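Long-range contact in pullulanase (Bacillus acidopullulyticus, PDB 2WAN), which hydrolyses the alpha-1,6-glucosidic linkages of pullulan and, as a debranching enzyme, probably those at the branch points of starch: residues L411-Q425 against I531-R545. Residues are numbered along the deposited sequence; the frame is centred on the assembly and turned at random.
With GOL (glycerol), chain G.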
# COMPACT_ATOMS: atom_id res chain seq x y z
N LEU A 411 -20.73 4.19 21.37
CA LEU A 411 -20.03 2.98 20.90
C LEU A 411 -20.15 1.82 21.88
O LEU A 411 -20.28 0.69 21.46
CB LEU A 411 -18.56 3.26 20.60
CG LEU A 411 -18.35 4.07 19.32
CD1 LEU A 411 -16.90 4.51 19.22
CD2 LEU A 411 -18.77 3.26 18.09
N LYS A 412 -20.17 2.09 23.18
CA LYS A 412 -20.33 1.04 24.19
C LYS A 412 -21.59 0.20 23.96
O LYS A 412 -21.55 -1.03 24.02
CB LYS A 412 -20.39 1.65 25.61
CG LYS A 412 -19.08 2.23 26.11
CD LYS A 412 -17.91 1.33 25.80
CE LYS A 412 -17.19 1.80 24.55
NZ LYS A 412 -15.92 1.08 24.34
N ALA A 413 -22.70 0.88 23.67
CA ALA A 413 -23.99 0.24 23.46
C ALA A 413 -23.99 -0.65 22.22
O ALA A 413 -24.84 -1.53 22.09
CB ALA A 413 -25.09 1.28 23.35
N THR A 414 -23.04 -0.42 21.31
CA THR A 414 -22.94 -1.28 20.10
C THR A 414 -22.24 -2.61 20.34
O THR A 414 -22.28 -3.49 19.47
CB THR A 414 -22.23 -0.56 18.91
OG1 THR A 414 -20.83 -0.43 19.17
CG2 THR A 414 -22.81 0.84 18.72
N ASP A 415 -21.55 -2.77 21.48
CA ASP A 415 -20.81 -4.00 21.71
C ASP A 415 -21.77 -5.16 21.85
O ASP A 415 -22.78 -5.06 22.57
CB ASP A 415 -19.99 -3.91 23.01
CG ASP A 415 -18.82 -2.95 22.93
OD1 ASP A 415 -18.42 -2.49 21.84
OD2 ASP A 415 -18.26 -2.65 24.01
N PRO A 416 -21.48 -6.30 21.17
CA PRO A 416 -22.34 -7.45 21.39
C PRO A 416 -22.08 -8.07 22.77
O PRO A 416 -21.06 -7.79 23.40
CB PRO A 416 -21.92 -8.42 20.28
CG PRO A 416 -20.45 -8.13 20.09
CD PRO A 416 -20.38 -6.59 20.23
N ALA A 417 -23.01 -8.90 23.23
CA ALA A 417 -22.84 -9.63 24.49
C ALA A 417 -21.58 -10.48 24.42
O ALA A 417 -21.28 -11.08 23.37
CB ALA A 417 -24.08 -10.50 24.79
N GLY A 418 -20.83 -10.51 25.51
CA GLY A 418 -19.62 -11.33 25.57
C GLY A 418 -18.36 -10.66 25.05
O GLY A 418 -17.28 -11.24 25.17
N TRP A 419 -18.50 -9.46 24.47
CA TRP A 419 -17.38 -8.71 23.87
C TRP A 419 -16.22 -8.48 24.83
O TRP A 419 -15.06 -8.52 24.41
CB TRP A 419 -17.90 -7.37 23.36
CG TRP A 419 -16.96 -6.53 22.51
CD1 TRP A 419 -16.48 -5.28 22.81
CD2 TRP A 419 -16.44 -6.86 21.21
NE1 TRP A 419 -15.68 -4.82 21.78
CE2 TRP A 419 -15.64 -5.77 20.79
CE3 TRP A 419 -16.55 -7.98 20.37
CZ2 TRP A 419 -14.96 -5.75 19.55
CZ3 TRP A 419 -15.86 -7.97 19.13
CH2 TRP A 419 -15.09 -6.86 18.74
N GLN A 420 -16.51 -8.28 26.13
CA GLN A 420 -15.41 -8.13 27.10
C GLN A 420 -14.54 -9.38 27.29
O GLN A 420 -13.46 -9.30 27.84
CB GLN A 420 -15.93 -7.63 28.46
CG GLN A 420 -16.52 -6.22 28.43
CD GLN A 420 -15.54 -5.18 27.91
OE1 GLN A 420 -15.86 -4.43 26.98
NE2 GLN A 420 -14.35 -5.12 28.50
N GLY A 421 -15.03 -10.54 26.84
CA GLY A 421 -14.26 -11.76 26.88
C GLY A 421 -13.50 -12.08 25.60
O GLY A 421 -12.82 -13.10 25.53
N ASP A 422 -13.62 -11.22 24.58
CA ASP A 422 -12.99 -11.46 23.28
C ASP A 422 -11.46 -11.45 23.43
O ASP A 422 -10.93 -10.57 24.11
CB ASP A 422 -13.43 -10.39 22.29
CG ASP A 422 -12.80 -10.56 20.92
OD1 ASP A 422 -12.95 -11.66 20.36
OD2 ASP A 422 -12.13 -9.61 20.47
N HIS A 423 -10.79 -12.43 22.83
CA HIS A 423 -9.32 -12.51 22.85
C HIS A 423 -8.69 -12.38 21.43
O HIS A 423 -9.09 -13.09 20.51
CB HIS A 423 -8.87 -13.80 23.53
CG HIS A 423 -7.39 -13.89 23.74
ND1 HIS A 423 -6.60 -14.86 23.16
CD2 HIS A 423 -6.55 -13.10 24.45
CE1 HIS A 423 -5.34 -14.67 23.52
NE2 HIS A 423 -5.28 -13.60 24.30
N GLU A 424 -7.72 -11.48 21.30
CA GLU A 424 -6.98 -11.26 20.05
C GLU A 424 -6.31 -12.53 19.52
O GLU A 424 -5.90 -13.43 20.28
CB GLU A 424 -5.94 -10.14 20.22
CG GLU A 424 -4.92 -10.35 21.35
CD GLU A 424 -5.40 -9.84 22.72
OE1 GLU A 424 -6.62 -9.58 22.92
OE2 GLU A 424 -4.54 -9.70 23.62
N GLN A 425 -6.21 -12.58 18.19
CA GLN A 425 -5.58 -13.68 17.49
C GLN A 425 -4.37 -13.16 16.70
O GLN A 425 -4.43 -12.95 15.48
CB GLN A 425 -6.60 -14.39 16.60
CG GLN A 425 -7.65 -15.18 17.35
CD GLN A 425 -7.07 -16.27 18.23
OE1 GLN A 425 -7.44 -16.41 19.40
NE2 GLN A 425 -6.15 -17.05 17.67
N ILE A 531 -22.20 -1.82 12.96
CA ILE A 531 -21.09 -1.86 13.93
C ILE A 531 -21.16 -3.17 14.72
O ILE A 531 -20.18 -3.92 14.77
CB ILE A 531 -21.11 -0.64 14.87
CG1 ILE A 531 -20.99 0.65 14.04
CG2 ILE A 531 -19.97 -0.74 15.92
CD1 ILE A 531 -20.92 1.95 14.90
N THR A 532 -22.33 -3.44 15.32
CA THR A 532 -22.51 -4.64 16.13
C THR A 532 -22.26 -5.92 15.32
O THR A 532 -21.61 -6.84 15.81
CB THR A 532 -23.92 -4.66 16.73
OG1 THR A 532 -24.07 -3.48 17.53
CG2 THR A 532 -24.12 -5.92 17.60
N GLU A 533 -22.76 -5.94 14.09
CA GLU A 533 -22.67 -7.16 13.28
C GLU A 533 -21.25 -7.47 12.83
O GLU A 533 -20.88 -8.63 12.81
CB GLU A 533 -23.65 -7.15 12.11
CG GLU A 533 -25.12 -7.24 12.64
CD GLU A 533 -26.18 -6.93 11.61
OE1 GLU A 533 -25.86 -6.87 10.41
OE2 GLU A 533 -27.37 -6.76 12.00
N LEU A 534 -20.47 -6.44 12.51
CA LEU A 534 -19.07 -6.68 12.17
C LEU A 534 -18.29 -7.11 13.40
O LEU A 534 -17.45 -8.01 13.32
CB LEU A 534 -18.45 -5.44 11.50
CG LEU A 534 -16.95 -5.53 11.12
CD1 LEU A 534 -16.60 -6.78 10.28
CD2 LEU A 534 -16.47 -4.26 10.42
N LYS A 535 -18.59 -6.50 14.54
CA LYS A 535 -17.98 -6.98 15.78
C LYS A 535 -18.33 -8.45 16.03
O LYS A 535 -17.48 -9.20 16.50
CB LYS A 535 -18.37 -6.12 17.00
CG LYS A 535 -17.78 -4.73 16.98
CD LYS A 535 -18.30 -3.88 18.16
CE LYS A 535 -17.59 -2.52 18.16
NZ LYS A 535 -18.24 -1.57 19.13
N GLN A 536 -19.58 -8.85 15.73
CA GLN A 536 -19.98 -10.24 15.93
C GLN A 536 -19.22 -11.17 15.00
O GLN A 536 -18.85 -12.27 15.41
CB GLN A 536 -21.50 -10.41 15.75
CG GLN A 536 -22.27 -9.77 16.90
CD GLN A 536 -23.77 -9.79 16.68
OE1 GLN A 536 -24.30 -9.05 15.85
NE2 GLN A 536 -24.46 -10.62 17.43
N LEU A 537 -18.97 -10.73 13.76
CA LEU A 537 -18.12 -11.52 12.84
C LEU A 537 -16.73 -11.77 13.47
O LEU A 537 -16.24 -12.91 13.52
CB LEU A 537 -17.98 -10.81 11.49
CG LEU A 537 -17.05 -11.43 10.41
CD1 LEU A 537 -17.44 -10.92 9.02
CD2 LEU A 537 -15.57 -11.10 10.63
N ILE A 538 -16.11 -10.68 13.92
CA ILE A 538 -14.77 -10.74 14.52
C ILE A 538 -14.78 -11.60 15.79
O ILE A 538 -13.91 -12.46 15.97
CB ILE A 538 -14.26 -9.31 14.78
CG1 ILE A 538 -14.07 -8.59 13.44
CG2 ILE A 538 -12.95 -9.30 15.64
CD1 ILE A 538 -14.03 -7.05 13.58
N GLN A 539 -15.77 -11.38 16.64
CA GLN A 539 -15.93 -12.18 17.86
C GLN A 539 -16.02 -13.68 17.56
O GLN A 539 -15.38 -14.52 18.24
CB GLN A 539 -17.18 -11.71 18.62
CG GLN A 539 -17.46 -12.40 19.93
CD GLN A 539 -18.69 -11.82 20.60
OE1 GLN A 539 -19.72 -11.55 19.95
NE2 GLN A 539 -18.61 -11.66 21.91
N SER A 540 -16.81 -14.02 16.54
CA SER A 540 -17.05 -15.41 16.15
C SER A 540 -15.77 -16.08 15.69
O SER A 540 -15.47 -17.20 16.09
CB SER A 540 -18.07 -15.48 15.01
OG SER A 540 -18.27 -16.83 14.59
N LEU A 541 -15.03 -15.39 14.83
CA LEU A 541 -13.79 -15.93 14.28
C LEU A 541 -12.77 -16.10 15.42
O LEU A 541 -12.14 -17.15 15.51
CB LEU A 541 -13.25 -15.07 13.13
CG LEU A 541 -14.04 -15.21 11.80
CD1 LEU A 541 -13.54 -14.25 10.75
CD2 LEU A 541 -13.97 -16.67 11.27
N HIS A 542 -12.68 -15.11 16.30
CA HIS A 542 -11.76 -15.20 17.44
C HIS A 542 -12.07 -16.40 18.32
O HIS A 542 -11.15 -17.08 18.79
CB HIS A 542 -11.80 -13.94 18.32
CG HIS A 542 -11.12 -12.73 17.74
ND1 HIS A 542 -10.27 -12.76 16.65
CD2 HIS A 542 -11.11 -11.45 18.18
CE1 HIS A 542 -9.80 -11.53 16.42
NE2 HIS A 542 -10.28 -10.73 17.36
N GLN A 543 -13.36 -16.69 18.53
CA GLN A 543 -13.77 -17.86 19.33
C GLN A 543 -13.28 -19.17 18.72
O GLN A 543 -13.14 -20.16 19.43
CB GLN A 543 -15.28 -17.94 19.49
CG GLN A 543 -15.85 -17.02 20.57
CD GLN A 543 -17.34 -16.76 20.36
OE1 GLN A 543 -17.98 -17.36 19.48
NE2 GLN A 543 -17.90 -15.86 21.16
N GLN A 544 -13.02 -19.16 17.41
CA GLN A 544 -12.49 -20.35 16.73
C GLN A 544 -10.97 -20.24 16.51
O GLN A 544 -10.39 -21.00 15.72
CB GLN A 544 -13.25 -20.62 15.41
CG GLN A 544 -14.79 -20.77 15.58
CD GLN A 544 -15.21 -21.61 16.79
OE1 GLN A 544 -16.06 -21.18 17.58
NE2 GLN A 544 -14.61 -22.78 16.96
N ARG A 545 -10.32 -19.31 17.22
CA ARG A 545 -8.88 -19.07 17.10
C ARG A 545 -8.47 -18.69 15.66
O ARG A 545 -7.39 -19.07 15.15
CB ARG A 545 -8.08 -20.28 17.65
CG ARG A 545 -8.43 -20.59 19.12
CD ARG A 545 -7.94 -21.96 19.59
NE ARG A 545 -8.46 -23.07 18.78
CZ ARG A 545 -9.70 -23.55 18.84
NH1 ARG A 545 -10.61 -23.05 19.68
NH2 ARG A 545 -10.05 -24.56 18.04
C1 GOL G . -15.62 -16.20 24.82
O1 GOL G . -15.34 -16.50 26.17
C2 GOL G . -15.83 -14.70 24.65
O2 GOL G . -17.01 -14.31 25.32
C3 GOL G . -15.97 -14.39 23.17
O3 GOL G . -16.22 -13.02 22.94
O HOH W 1 -22.21 -12.26 21.07
O HOH W 2 -14.37 -13.72 20.81
O HOH W 3 -5.09 -17.22 14.69
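Lys535 of helix 529-543 runs across one face of Trp419, beside Pro416 of the loop 411-425. Its CB lies over that face of the indole, a CH-pi contact 4.0 Å from the centroid of the six-membered ring, while CG passes above CH2 and CZ2. CD reaches Pro416 CD, which covers the rim of the same ring face, and CE comes beside Asp415 OD1. The chain is extended beyond CG, with chi2 to chi4 all near anti, which carries Lys535 NZ to Thr414 OG1 for a hydrogen bond of 2.8 Å. Lys535 NZ also forms a salt bridge of 2.9 Å with Asp415 OD1, the carboxylate oxygen being met nearly along its C-O axis. Glu613 of helix 597-614 forms a second salt bridge to NZ. Thr414 OG1 in turn donates to Leu411 O on a lone pair, and Thr532 OG1 donates to Thr414 O at 2.6 Å. One helix turn past Lys535, Gln539 sends NE2 to Ala417 O, 3.1 Å away, in a fairly straight bond (164°), and also to a glycerol hydroxyl; a water joins its OE1 to the same carbonyl. Farther along, His542 lies under the backbone of 423-425, its NE2 bound to His615 O, while Asp422 OD2 pairs with His615 ND1. A methionine in place of Lys535 would probably leave Asp415 and Glu613 without their shared cation and Thr414 OG1 without its donor. The loop leading into the first strand of the catalytic (beta/alpha)8 barrel is thus joined to an outer barrel helix in part by an ammonium shared by two carboxylates, a charge balance that probably favours the protonated lysine, its alkyl stem resting on the tryptophan face and against the proline.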